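Local coordinates for hypothetical protein PSPTO5229 (Pseudomonas syringae pv. tomato str. DC3000, PDB 2EVE) that is of unknown function but folds as an EVE domain, related to the PUA and ASCH domains, and possibly binds nucleic acid, at residues K7-E12 and Y50-P55; K23-G28 and A96-F101; V29-A34 and S130-M135; D45-Y50 and G63-T68. One frame throughout, in Å; residues are numbered along the deposited sequence.

Interaction 1 (K7-E12 and Y50-P55); sequences KSEPDE and YHSSCP. With 144 (tris-hydroxymethyl-methyl-ammonium), chain D.
Lys7-Ser8 and Tyr50-His51 pair as the C-terminal ends of two parallel strands, 3-8 and 46-51, inside the mixed sheet of the EVE domain, where both strands end beside a ligand pocket. Ser8 spans the pairing with both backbone groups: its N donates to Tyr50 O at 2.9 Å, and its O accepts from Ser52 N at 3.0 Å, the latter donor lying well above the carbonyl plane. Beyond the strands, Pro10 packs as a rigid apolar wedge. Its CB sits 3.8 Å from the centroid of the His51 ring, almost on the normal, a CH-pi contact, while its CG presses on Cys54 CB at 3.4 Å, tighter than usual. His51 NE2 is hydrogen-bonded to Ile15 N, which restrains the rotation of the ring. On the sheet face opposite Ser8 and His51, Lys7 and Tyr50 run side by side, Lys7 CG lying 3.7 Å from Tyr50 CD1. Lys7 CD and Ser52 CB meet the bound tris-hydroxymethyl-methyl-ammonium through carbon, whereas Tyr50 OH and ligand O2 share a hydrogen bond of 2.6 Å, O2 lying at the ring edge in its plane. The pocket can thus take up a hydroxyl-bearing cation; whether this reflects a natural ligand is unknown.

Interaction 2 (K23-G28 and A96-F101); sequences KARWDG and ALDIGF
Trp26 and Ile99 make the tightest side-chain contact between strand 23-26 and the 96-101 part of strand 95-110: Ile99 CD1 reaches the edge of the indole, 3.3 Å from Trp26 CE3, close to the ring plane. Chi1 of Ile99 (62°) turns CG1 toward Trp26 and chi2 (155°) extends CD1 to the ring edge, and the two side chains cross obliquely. Leu97 CD1 adds a contact 3.8 Å from Trp26 CB, so the branched aliphatic residues pack against both the stem and the rim of the large ring. Beside them, Ala96 CB lies 3.1 Å from Trp26 O, a close spot that suits a small side chain. Four backbone bonds hold the strands, two in each of the pairs Ala24-Ile99 and Trp26-Leu97; Trp26 N to Leu97 O, at 2.7 Å, is nearly straight (176°). This is an antiparallel ladder at one border of the six-stranded mixed sheet, with 23-26 as an outermost strand of the chain. The sheet face bearing Lys23, Arg25 and Asp98 is polar. Lys23 NZ and Asp98 OD2 stand 4.5 Å apart, beyond a salt bridge, and a water bridges them, donating to the carboxylate; Asp98 OD1 is taken by Tyr70 OH. Arg25 NE forms a salt bridge with Asp27 OD2 at 2.9 Å, using the anti lone pair of OD2, which lies in the guanidinium plane. Further out, Phe47 and Phe49 meet the Trp26 ring edge-to-face, Met6 packs on both Trp26 and Ile99, and Leu18 of helix 15-21 touches Ile99.

Interaction 3 (V29-A34 and S130-M135); sequences VRNYQA and SRLSVM
Leu132 and Gln33 cross at about a right angle, the CD1 methyl of Leu132 lying 3.6 Å from Gln33 CG, so that the aliphatic part of the exposed glutamine covers the buried leucine. Leu132 CG stands anti to the backbone N (chi1 -172°), and CD1 beyond it also comes within 3.6 Å of Ala34 N at the first turn of helix 32-40. Asn31 crosses Leu132 at about a right angle too, but its OD1 serves the helix: as N-cap it accepts from Ala34 N at 2.9 Å. Ala34 is the middle of the contact, its lone methyl allowing close approach on several sides: CB meets Leu132 CD1 and Val134 CB, both at 3.9 Å, and Ser133 OG at 3.7 Å. Val134, branched at CB, also lies against Ala34 O, and its CG2 reaches Val29 CG1 at 4.2 Å. Ser133 OG is hydrogen-bonded to a bound MPO molecule, probably from the crystallisation liquor. Phe37, one turn on, extends the apolar patch over Leu132 and Val134. With mostly apolar packing and no hydrogen bonds between the segments, this is helix-on-sheet packing, in which an N-capped helix start covers the entry to strand 134-137, an outermost strand of the mixed sheet.

Interaction 4 (D45-Y50 and G63-T68); sequences DEFFFY and GKIVKT. With 144 (tris-hydroxymethyl-methyl-ammonium), chain D.
Phe47 takes chi1 70°, which sets CG between the backbone N and the carbonyl carbon; with chi2 91° the ring turns a face to Gly63 on the neighbouring strand. Gly63 CA then lies over that face, 3.9 Å from the centroid and offset toward the rim, a CH-pi contact. Glycine suits the place because a CB there would run into Phe47 CZ. In Ile65, chi1 puts CG1 beside Asp45 CB, and chi2 (-52°) brings CD1 to 4.0 Å from Phe47 CD2. The backbones pair Phe47 with Gly63 in both directions: Phe47 N donates to Gly63 O at 2.9 Å from above the carbonyl plane, and Gly63 N returns a bond to Phe47 O at 2.8 Å. Two residues on, Ile65 N donates to Asp45 O at 2.9 Å. Glu46 and Lys64, a non-hydrogen-bonded pair, turn to the opposite face, where the extended lysine leads its charge away from the contact. The buried Asp45 carboxylate is satisfied by Ala42 N, Ala2 N and Trp4 NE1. The two strands form a beta hairpin, and at Val66 and Lys67, which both face Asp98, a classic beta bulge turns the second one. Strand 3-8 flanks the hairpin beyond 46-51 and strand 95-110 beyond 58-71, while Trp26 meets Phe47 edge-to-face and Trp142 of helix 139-149 stacks on Phe48.

Overall arrangement
All four contacts reach one mixed sheet. Interactions 2 and 4 are two of its antiparallel pairings, both buried, and lie closest, their centres about 8 Å apart, joined directly because strands 58-71 and 95-110 are neighbours; aromatic and branched aliphatic residues fill one face of each, while charged residues line the other. Interaction 1, the parallel pairing, shares strand 46-51 and Tyr50 with interaction 4 but lies on the other side of the chain's centre, partly buried, where residues at the strand ends meet the ligand. Interaction 3, also partly buried, differs in relying on apolar packing of a helix start; Lys7 N to Ser133 O, 2.9 Å, probably a hydrogen bond, ties it to interaction 1. The Trp26 ring links interaction 2 to interaction 1 through Lys7 and Ser8.

Interaction 1 (K7-E12 and Y50-P55)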
# COMPACT_ATOMS: atom_id res chain seq x y z
N LYS A 7 -1.58 -2.12 -0.84
CA LYS A 7 -2.45 -3.18 -0.33
C LYS A 7 -1.90 -3.98 0.85
O LYS A 7 -0.70 -4.23 0.94
CB LYS A 7 -2.79 -4.17 -1.45
CG LYS A 7 -3.44 -3.55 -2.66
CD LYS A 7 -3.77 -4.61 -3.70
CE LYS A 7 -4.40 -4.01 -4.93
NZ LYS A 7 -4.72 -5.04 -5.96
N SER A 8 -2.81 -4.40 1.73
CA SER A 8 -2.45 -5.20 2.90
C SER A 8 -3.66 -5.97 3.42
O SER A 8 -4.76 -5.43 3.51
CB SER A 8 -1.90 -4.32 4.02
OG SER A 8 -1.50 -5.11 5.13
N GLU A 9 -3.45 -7.24 3.77
CA GLU A 9 -4.52 -8.05 4.33
C GLU A 9 -4.66 -7.58 5.77
O GLU A 9 -3.69 -7.62 6.53
CB GLU A 9 -4.15 -9.53 4.30
CG GLU A 9 -4.01 -10.11 2.91
CD GLU A 9 -3.75 -11.60 2.92
OE1 GLU A 9 -3.59 -12.19 1.83
OE2 GLU A 9 -3.70 -12.19 4.02
N PRO A 10 -5.86 -7.13 6.16
CA PRO A 10 -6.09 -6.64 7.52
C PRO A 10 -5.76 -7.60 8.67
O PRO A 10 -5.34 -7.16 9.74
CB PRO A 10 -7.57 -6.24 7.50
CG PRO A 10 -8.15 -7.21 6.51
CD PRO A 10 -7.12 -7.18 5.40
N ASP A 11 -5.94 -8.90 8.46
CA ASP A 11 -5.62 -9.85 9.52
C ASP A 11 -4.12 -9.89 9.75
O ASP A 11 -3.66 -10.32 10.81
CB ASP A 11 -6.12 -11.25 9.18
CG ASP A 11 -7.61 -11.40 9.36
OD1 ASP A 11 -8.16 -10.79 10.31
OD2 ASP A 11 -8.24 -12.15 8.58
N GLU A 12 -3.36 -9.45 8.76
CA GLU A 12 -1.91 -9.42 8.86
C GLU A 12 -1.45 -8.04 9.33
O GLU A 12 -0.64 -7.92 10.24
CB GLU A 12 -1.27 -9.75 7.51
CG GLU A 12 0.24 -9.86 7.56
CD GLU A 12 0.85 -10.28 6.23
OE1 GLU A 12 0.09 -10.72 5.34
OE2 GLU A 12 2.08 -10.18 6.08
N TYR A 50 -5.23 0.18 1.53
CA TYR A 50 -6.27 -0.70 0.99
C TYR A 50 -6.26 -2.09 1.63
O TYR A 50 -5.24 -2.78 1.62
CB TYR A 50 -6.09 -0.79 -0.53
CG TYR A 50 -7.08 -1.69 -1.24
CD1 TYR A 50 -6.88 -3.07 -1.31
CD2 TYR A 50 -8.22 -1.15 -1.83
CE1 TYR A 50 -7.79 -3.89 -1.96
CE2 TYR A 50 -9.14 -1.97 -2.48
CZ TYR A 50 -8.92 -3.33 -2.54
OH TYR A 50 -9.83 -4.13 -3.19
N HIS A 51 -7.40 -2.48 2.19
CA HIS A 51 -7.55 -3.79 2.81
C HIS A 51 -7.87 -4.82 1.75
O HIS A 51 -8.89 -4.72 1.07
CB HIS A 51 -8.66 -3.75 3.86
CG HIS A 51 -8.25 -3.14 5.16
ND1 HIS A 51 -9.12 -3.02 6.23
CD2 HIS A 51 -7.07 -2.64 5.58
CE1 HIS A 51 -8.48 -2.47 7.25
NE2 HIS A 51 -7.23 -2.24 6.88
N SER A 52 -7.00 -5.81 1.61
CA SER A 52 -7.16 -6.87 0.62
C SER A 52 -7.42 -8.24 1.24
O SER A 52 -7.14 -8.46 2.42
CB SER A 52 -5.90 -6.93 -0.25
OG SER A 52 -4.76 -7.23 0.54
N SER A 53 -7.95 -9.16 0.44
CA SER A 53 -8.25 -10.52 0.90
C SER A 53 -8.95 -10.53 2.25
O SER A 53 -8.44 -11.10 3.22
CB SER A 53 -6.95 -11.34 1.00
OG SER A 53 -6.28 -11.41 -0.25
N CYS A 54 -10.12 -9.92 2.31
CA CYS A 54 -10.89 -9.85 3.54
C CYS A 54 -12.37 -9.72 3.23
O CYS A 54 -12.76 -9.54 2.07
CB CYS A 54 -10.42 -8.65 4.38
SG CYS A 54 -10.59 -7.06 3.54
N PRO A 55 -13.24 -9.81 4.26
CA PRO A 55 -14.68 -9.70 4.03
C PRO A 55 -15.15 -8.35 3.51
O PRO A 55 -16.17 -8.26 2.83
CB PRO A 55 -15.27 -10.03 5.40
CG PRO A 55 -14.22 -9.54 6.34
CD PRO A 55 -12.95 -10.03 5.69
C1 144 D . -7.60 -8.78 -2.88
N 144 D . -7.17 -8.17 -4.13
C2 144 D . -8.25 -7.25 -4.62
O2 144 D . -9.37 -6.59 -3.98
C3 144 D . -6.84 -9.33 -5.06
O3 144 D . -6.36 -8.95 -6.36
C4 144 D . -5.99 -7.35 -3.78
O4 144 D . -4.58 -7.84 -3.22
O HOH W 1 -7.58 -10.37 5.96

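Interaction 2 (K23-G28 and A96-F101)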
# COMPACT_ATOMS: atom_id res chain seq x y z
N LYS A 23 3.93 4.38 13.63
CA LYS A 23 4.79 4.21 12.47
C LYS A 23 5.19 2.75 12.45
O LYS A 23 5.27 2.10 13.50
CB LYS A 23 6.01 5.14 12.54
CG LYS A 23 7.26 4.58 13.17
CD LYS A 23 8.42 5.56 12.95
CE LYS A 23 9.70 5.11 13.64
NZ LYS A 23 10.28 3.88 13.04
N ALA A 24 5.41 2.23 11.25
CA ALA A 24 5.76 0.83 11.09
C ALA A 24 6.48 0.59 9.77
O ALA A 24 6.60 1.49 8.94
CB ALA A 24 4.49 -0.02 11.14
N ARG A 25 6.96 -0.64 9.58
CA ARG A 25 7.65 -1.00 8.35
C ARG A 25 6.70 -1.68 7.39
O ARG A 25 5.94 -2.58 7.77
CB ARG A 25 8.82 -1.95 8.65
CG ARG A 25 9.62 -2.34 7.40
CD ARG A 25 10.76 -3.28 7.76
NE ARG A 25 10.29 -4.57 8.23
CZ ARG A 25 10.88 -5.28 9.18
NH1 ARG A 25 11.98 -4.82 9.76
NH2 ARG A 25 10.39 -6.46 9.54
N TRP A 26 6.73 -1.25 6.13
CA TRP A 26 5.91 -1.84 5.09
C TRP A 26 6.87 -2.74 4.34
O TRP A 26 7.84 -2.27 3.75
CB TRP A 26 5.37 -0.76 4.15
CG TRP A 26 4.21 -1.23 3.31
CD1 TRP A 26 4.26 -1.91 2.13
CD2 TRP A 26 2.83 -1.06 3.62
NE1 TRP A 26 2.98 -2.18 1.68
CE2 TRP A 26 2.09 -1.67 2.58
CE3 TRP A 26 2.14 -0.45 4.68
CZ2 TRP A 26 0.69 -1.69 2.57
CZ3 TRP A 26 0.75 -0.47 4.67
CH2 TRP A 26 0.04 -1.09 3.62
N ASP A 27 6.62 -4.04 4.37
CA ASP A 27 7.51 -4.97 3.69
C ASP A 27 6.74 -6.04 2.94
O ASP A 27 5.53 -5.93 2.78
CB ASP A 27 8.45 -5.62 4.71
CG ASP A 27 7.71 -6.23 5.88
OD1 ASP A 27 6.69 -6.90 5.64
OD2 ASP A 27 8.15 -6.04 7.04
N GLY A 28 7.45 -7.06 2.48
CA GLY A 28 6.78 -8.15 1.78
C GLY A 28 6.26 -7.85 0.39
O GLY A 28 5.42 -8.60 -0.13
N ALA A 96 11.79 -2.22 1.32
CA ALA A 96 10.73 -1.94 2.28
C ALA A 96 10.86 -0.46 2.59
O ALA A 96 11.78 0.20 2.10
CB ALA A 96 10.93 -2.75 3.55
N LEU A 97 9.94 0.07 3.37
CA LEU A 97 10.03 1.47 3.77
C LEU A 97 9.20 1.65 5.02
O LEU A 97 8.44 0.77 5.40
CB LEU A 97 9.56 2.39 2.63
CG LEU A 97 8.23 2.15 1.90
CD1 LEU A 97 7.06 2.38 2.84
CD2 LEU A 97 8.16 3.10 0.72
N ASP A 98 9.38 2.78 5.69
CA ASP A 98 8.63 3.03 6.91
C ASP A 98 7.48 3.98 6.62
O ASP A 98 7.64 4.96 5.89
CB ASP A 98 9.52 3.63 8.00
CG ASP A 98 10.66 2.72 8.39
OD1 ASP A 98 10.50 1.48 8.33
OD2 ASP A 98 11.72 3.25 8.79
N ILE A 99 6.32 3.68 7.19
CA ILE A 99 5.13 4.50 7.01
C ILE A 99 4.57 4.98 8.34
O ILE A 99 4.89 4.44 9.40
CB ILE A 99 4.01 3.71 6.29
CG1 ILE A 99 3.58 2.52 7.15
CG2 ILE A 99 4.50 3.24 4.93
CD1 ILE A 99 2.18 2.05 6.89
N GLY A 100 3.73 6.01 8.27
CA GLY A 100 3.13 6.55 9.47
C GLY A 100 1.63 6.72 9.32
O GLY A 100 1.11 6.81 8.20
N PHE A 101 0.92 6.76 10.44
CA PHE A 101 -0.53 6.90 10.42
C PHE A 101 -0.98 8.32 10.09
O PHE A 101 -0.38 9.30 10.53
CB PHE A 101 -1.13 6.49 11.77
CG PHE A 101 -2.62 6.63 11.84
CD1 PHE A 101 -3.20 7.71 12.51
CD2 PHE A 101 -3.45 5.69 11.24
CE1 PHE A 101 -4.60 7.84 12.58
CE2 PHE A 101 -4.84 5.82 11.30
CZ PHE A 101 -5.41 6.89 11.97
O HOH W 2 11.74 5.27 10.57

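Interaction 3 (V29-A34 and S130-M135)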
# COMPACT_ATOMS: atom_id res chain seq x y z
N VAL A 29 6.73 -6.77 -0.23
CA VAL A 29 6.30 -6.45 -1.58
C VAL A 29 7.23 -7.26 -2.48
O VAL A 29 8.45 -7.06 -2.46
CB VAL A 29 6.41 -4.94 -1.87
CG1 VAL A 29 6.02 -4.66 -3.31
CG2 VAL A 29 5.49 -4.18 -0.92
N ARG A 30 6.65 -8.18 -3.24
CA ARG A 30 7.43 -9.08 -4.08
C ARG A 30 7.04 -9.09 -5.55
O ARG A 30 7.02 -10.13 -6.20
CB ARG A 30 7.34 -10.50 -3.51
CG ARG A 30 7.91 -10.62 -2.10
CD ARG A 30 9.44 -10.55 -2.13
NE ARG A 30 10.04 -10.70 -0.81
CZ ARG A 30 10.20 -9.71 0.07
NH1 ARG A 30 9.80 -8.48 -0.23
NH2 ARG A 30 10.79 -9.94 1.24
N ASN A 31 6.73 -7.91 -6.07
CA ASN A 31 6.37 -7.74 -7.47
C ASN A 31 7.30 -6.61 -7.92
O ASN A 31 7.39 -5.58 -7.25
CB ASN A 31 4.90 -7.33 -7.57
CG ASN A 31 4.49 -6.90 -8.97
OD1 ASN A 31 4.91 -5.85 -9.45
ND2 ASN A 31 3.67 -7.71 -9.63
N TYR A 32 8.02 -6.81 -9.02
CA TYR A 32 8.97 -5.79 -9.47
C TYR A 32 8.35 -4.44 -9.81
O TYR A 32 8.92 -3.40 -9.49
CB TYR A 32 9.78 -6.32 -10.65
CG TYR A 32 10.77 -7.38 -10.25
CD1 TYR A 32 11.85 -7.07 -9.41
CD2 TYR A 32 10.62 -8.70 -10.67
CE1 TYR A 32 12.75 -8.05 -9.01
CE2 TYR A 32 11.52 -9.69 -10.27
CZ TYR A 32 12.58 -9.36 -9.45
OH TYR A 32 13.46 -10.34 -9.05
N GLN A 33 7.18 -4.45 -10.44
CA GLN A 33 6.52 -3.20 -10.80
C GLN A 33 6.12 -2.45 -9.52
O GLN A 33 6.29 -1.23 -9.42
CB GLN A 33 5.29 -3.47 -11.67
CG GLN A 33 4.53 -2.22 -12.10
CD GLN A 33 3.39 -2.54 -13.06
OE1 GLN A 33 2.72 -3.57 -12.93
NE2 GLN A 33 3.15 -1.64 -14.01
N ALA A 34 5.59 -3.20 -8.55
CA ALA A 34 5.17 -2.62 -7.28
C ALA A 34 6.40 -2.11 -6.53
O ALA A 34 6.38 -1.02 -5.94
CB ALA A 34 4.44 -3.68 -6.44
N SER A 130 -5.49 -6.56 -13.31
CA SER A 130 -4.45 -5.89 -12.54
C SER A 130 -4.17 -6.61 -11.22
O SER A 130 -5.09 -6.97 -10.48
CB SER A 130 -4.85 -4.44 -12.25
OG SER A 130 -3.85 -3.80 -11.48
N ARG A 131 -2.89 -6.81 -10.94
CA ARG A 131 -2.46 -7.47 -9.72
C ARG A 131 -1.34 -6.68 -9.05
O ARG A 131 -0.49 -7.23 -8.36
CB ARG A 131 -2.00 -8.90 -10.03
CG ARG A 131 -3.15 -9.87 -10.25
CD ARG A 131 -2.67 -11.21 -10.78
NE ARG A 131 -3.68 -12.26 -10.68
CZ ARG A 131 -4.90 -12.20 -11.21
NH1 ARG A 131 -5.73 -13.22 -11.06
NH2 ARG A 131 -5.28 -11.12 -11.88
N LEU A 132 -1.36 -5.37 -9.28
CA LEU A 132 -0.38 -4.45 -8.72
C LEU A 132 -0.81 -4.10 -7.29
O LEU A 132 -1.94 -3.67 -7.07
CB LEU A 132 -0.29 -3.19 -9.58
CG LEU A 132 0.80 -2.17 -9.27
CD1 LEU A 132 2.18 -2.81 -9.47
CD2 LEU A 132 0.64 -0.96 -10.18
N SER A 133 0.09 -4.29 -6.33
CA SER A 133 -0.19 -4.01 -4.92
C SER A 133 0.25 -2.62 -4.46
O SER A 133 -0.16 -2.16 -3.39
CB SER A 133 0.47 -5.07 -4.04
OG SER A 133 1.87 -5.09 -4.24
N VAL A 134 1.10 -1.98 -5.24
CA VAL A 134 1.58 -0.62 -4.94
C VAL A 134 1.43 0.15 -6.24
O VAL A 134 1.94 -0.26 -7.29
CB VAL A 134 3.07 -0.61 -4.51
CG1 VAL A 134 3.50 0.82 -4.21
CG2 VAL A 134 3.26 -1.48 -3.27
N MSE A 135 0.72 1.28 -6.18
CA MSE A 135 0.46 2.06 -7.38
C MSE A 135 0.37 3.55 -7.14
O MSE A 135 0.08 4.00 -6.03
CB MSE A 135 -0.88 1.61 -7.97
CG MSE A 135 -2.04 1.95 -7.03
SE MSE A 135 -3.73 1.16 -7.53
CE MSE A 135 -3.27 -0.66 -7.07

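Interaction 4 (D45-Y50 and G63-T68)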
# COMPACT_ATOMS: atom_id res chain seq x y z
N ASP A 45 5.01 11.81 1.20
CA ASP A 45 3.99 11.33 0.27
C ASP A 45 2.93 10.62 1.10
O ASP A 45 3.22 10.07 2.16
CB ASP A 45 4.58 10.33 -0.73
CG ASP A 45 5.40 10.99 -1.82
OD1 ASP A 45 5.49 12.24 -1.85
OD2 ASP A 45 5.97 10.25 -2.65
N GLU A 46 1.69 10.63 0.61
CA GLU A 46 0.61 9.97 1.32
C GLU A 46 0.08 8.83 0.47
O GLU A 46 0.24 8.83 -0.75
CB GLU A 46 -0.51 10.96 1.63
CG GLU A 46 -0.13 12.00 2.67
CD GLU A 46 -1.17 13.09 2.80
OE1 GLU A 46 -1.36 13.85 1.83
OE2 GLU A 46 -1.78 13.20 3.88
N PHE A 47 -0.54 7.85 1.11
CA PHE A 47 -1.08 6.71 0.38
C PHE A 47 -2.36 6.19 1.00
O PHE A 47 -2.57 6.30 2.21
CB PHE A 47 -0.06 5.57 0.32
CG PHE A 47 0.18 4.88 1.64
CD1 PHE A 47 -0.56 3.77 2.01
CD2 PHE A 47 1.16 5.36 2.51
CE1 PHE A 47 -0.33 3.13 3.23
CE2 PHE A 47 1.39 4.73 3.74
CZ PHE A 47 0.65 3.62 4.10
N PHE A 48 -3.22 5.62 0.15
CA PHE A 48 -4.45 5.02 0.64
C PHE A 48 -4.10 3.61 1.10
O PHE A 48 -3.43 2.87 0.39
CB PHE A 48 -5.50 4.95 -0.47
CG PHE A 48 -6.15 6.26 -0.76
CD1 PHE A 48 -6.65 7.05 0.27
CD2 PHE A 48 -6.26 6.72 -2.07
CE1 PHE A 48 -7.26 8.27 0.01
CE2 PHE A 48 -6.86 7.94 -2.34
CZ PHE A 48 -7.37 8.72 -1.30
N PHE A 49 -4.55 3.28 2.30
CA PHE A 49 -4.31 1.97 2.90
C PHE A 49 -5.49 1.09 2.46
O PHE A 49 -6.61 1.24 2.94
CB PHE A 49 -4.28 2.11 4.43
CG PHE A 49 -3.69 0.93 5.16
CD1 PHE A 49 -4.19 -0.36 5.00
CD2 PHE A 49 -2.65 1.13 6.07
CE1 PHE A 49 -3.67 -1.43 5.74
CE2 PHE A 49 -2.12 0.07 6.81
CZ PHE A 49 -2.63 -1.21 6.64
N TYR A 50 -5.23 0.18 1.53
CA TYR A 50 -6.27 -0.70 0.99
C TYR A 50 -6.26 -2.09 1.63
O TYR A 50 -5.24 -2.78 1.62
CB TYR A 50 -6.09 -0.79 -0.53
CG TYR A 50 -7.08 -1.69 -1.24
CD1 TYR A 50 -6.88 -3.07 -1.31
CD2 TYR A 50 -8.22 -1.15 -1.83
CE1 TYR A 50 -7.79 -3.89 -1.96
CE2 TYR A 50 -9.14 -1.97 -2.48
CZ TYR A 50 -8.92 -3.33 -2.54
OH TYR A 50 -9.83 -4.13 -3.19
N GLY A 63 -2.16 6.75 4.99
CA GLY A 63 -0.88 6.67 5.67
C GLY A 63 0.09 7.62 4.98
O GLY A 63 -0.26 8.21 3.96
N LYS A 64 1.29 7.77 5.53
CA LYS A 64 2.28 8.65 4.92
C LYS A 64 3.64 7.98 4.96
O LYS A 64 3.88 7.07 5.76
CB LYS A 64 2.35 9.99 5.67
CG LYS A 64 2.86 9.89 7.10
CD LYS A 64 2.78 11.24 7.79
CE LYS A 64 3.28 11.16 9.22
NZ LYS A 64 3.14 12.46 9.93
N ILE A 65 4.54 8.41 4.08
CA ILE A 65 5.87 7.82 4.04
C ILE A 65 6.79 8.57 4.99
O ILE A 65 6.96 9.79 4.88
CB ILE A 65 6.45 7.88 2.61
CG1 ILE A 65 5.49 7.19 1.64
CG2 ILE A 65 7.83 7.26 2.58
CD1 ILE A 65 5.09 5.77 2.04
N VAL A 66 7.39 7.86 5.94
CA VAL A 66 8.28 8.51 6.89
C VAL A 66 9.75 8.24 6.59
O VAL A 66 10.61 9.06 6.92
CB VAL A 66 7.95 8.08 8.34
CG1 VAL A 66 6.49 8.40 8.64
CG2 VAL A 66 8.22 6.61 8.53
N LYS A 67 10.04 7.11 5.96
CA LYS A 67 11.42 6.78 5.59
C LYS A 67 11.38 6.11 4.21
O LYS A 67 10.64 5.15 4.01
CB LYS A 67 12.04 5.84 6.62
CG LYS A 67 13.50 5.54 6.38
CD LYS A 67 14.05 4.73 7.54
CE LYS A 67 15.52 4.42 7.37
NZ LYS A 67 16.02 3.70 8.57
N THR A 68 12.19 6.61 3.28
CA THR A 68 12.21 6.06 1.93
C THR A 68 12.79 4.65 1.88
O THR A 68 13.39 4.16 2.84
CB THR A 68 12.97 6.98 0.94
OG1 THR A 68 14.33 7.14 1.37
CG2 THR A 68 12.30 8.35 0.86
C1 144 D . -7.60 -8.78 -2.88
N 144 D . -7.17 -8.17 -4.13
C2 144 D . -8.25 -7.25 -4.62
O2 144 D . -9.37 -6.59 -3.98
C3 144 D . -6.84 -9.33 -5.06
O3 144 D . -6.36 -8.95 -6.36
C4 144 D . -5.99 -7.35 -3.78
O4 144 D . -4.58 -7.84 -3.22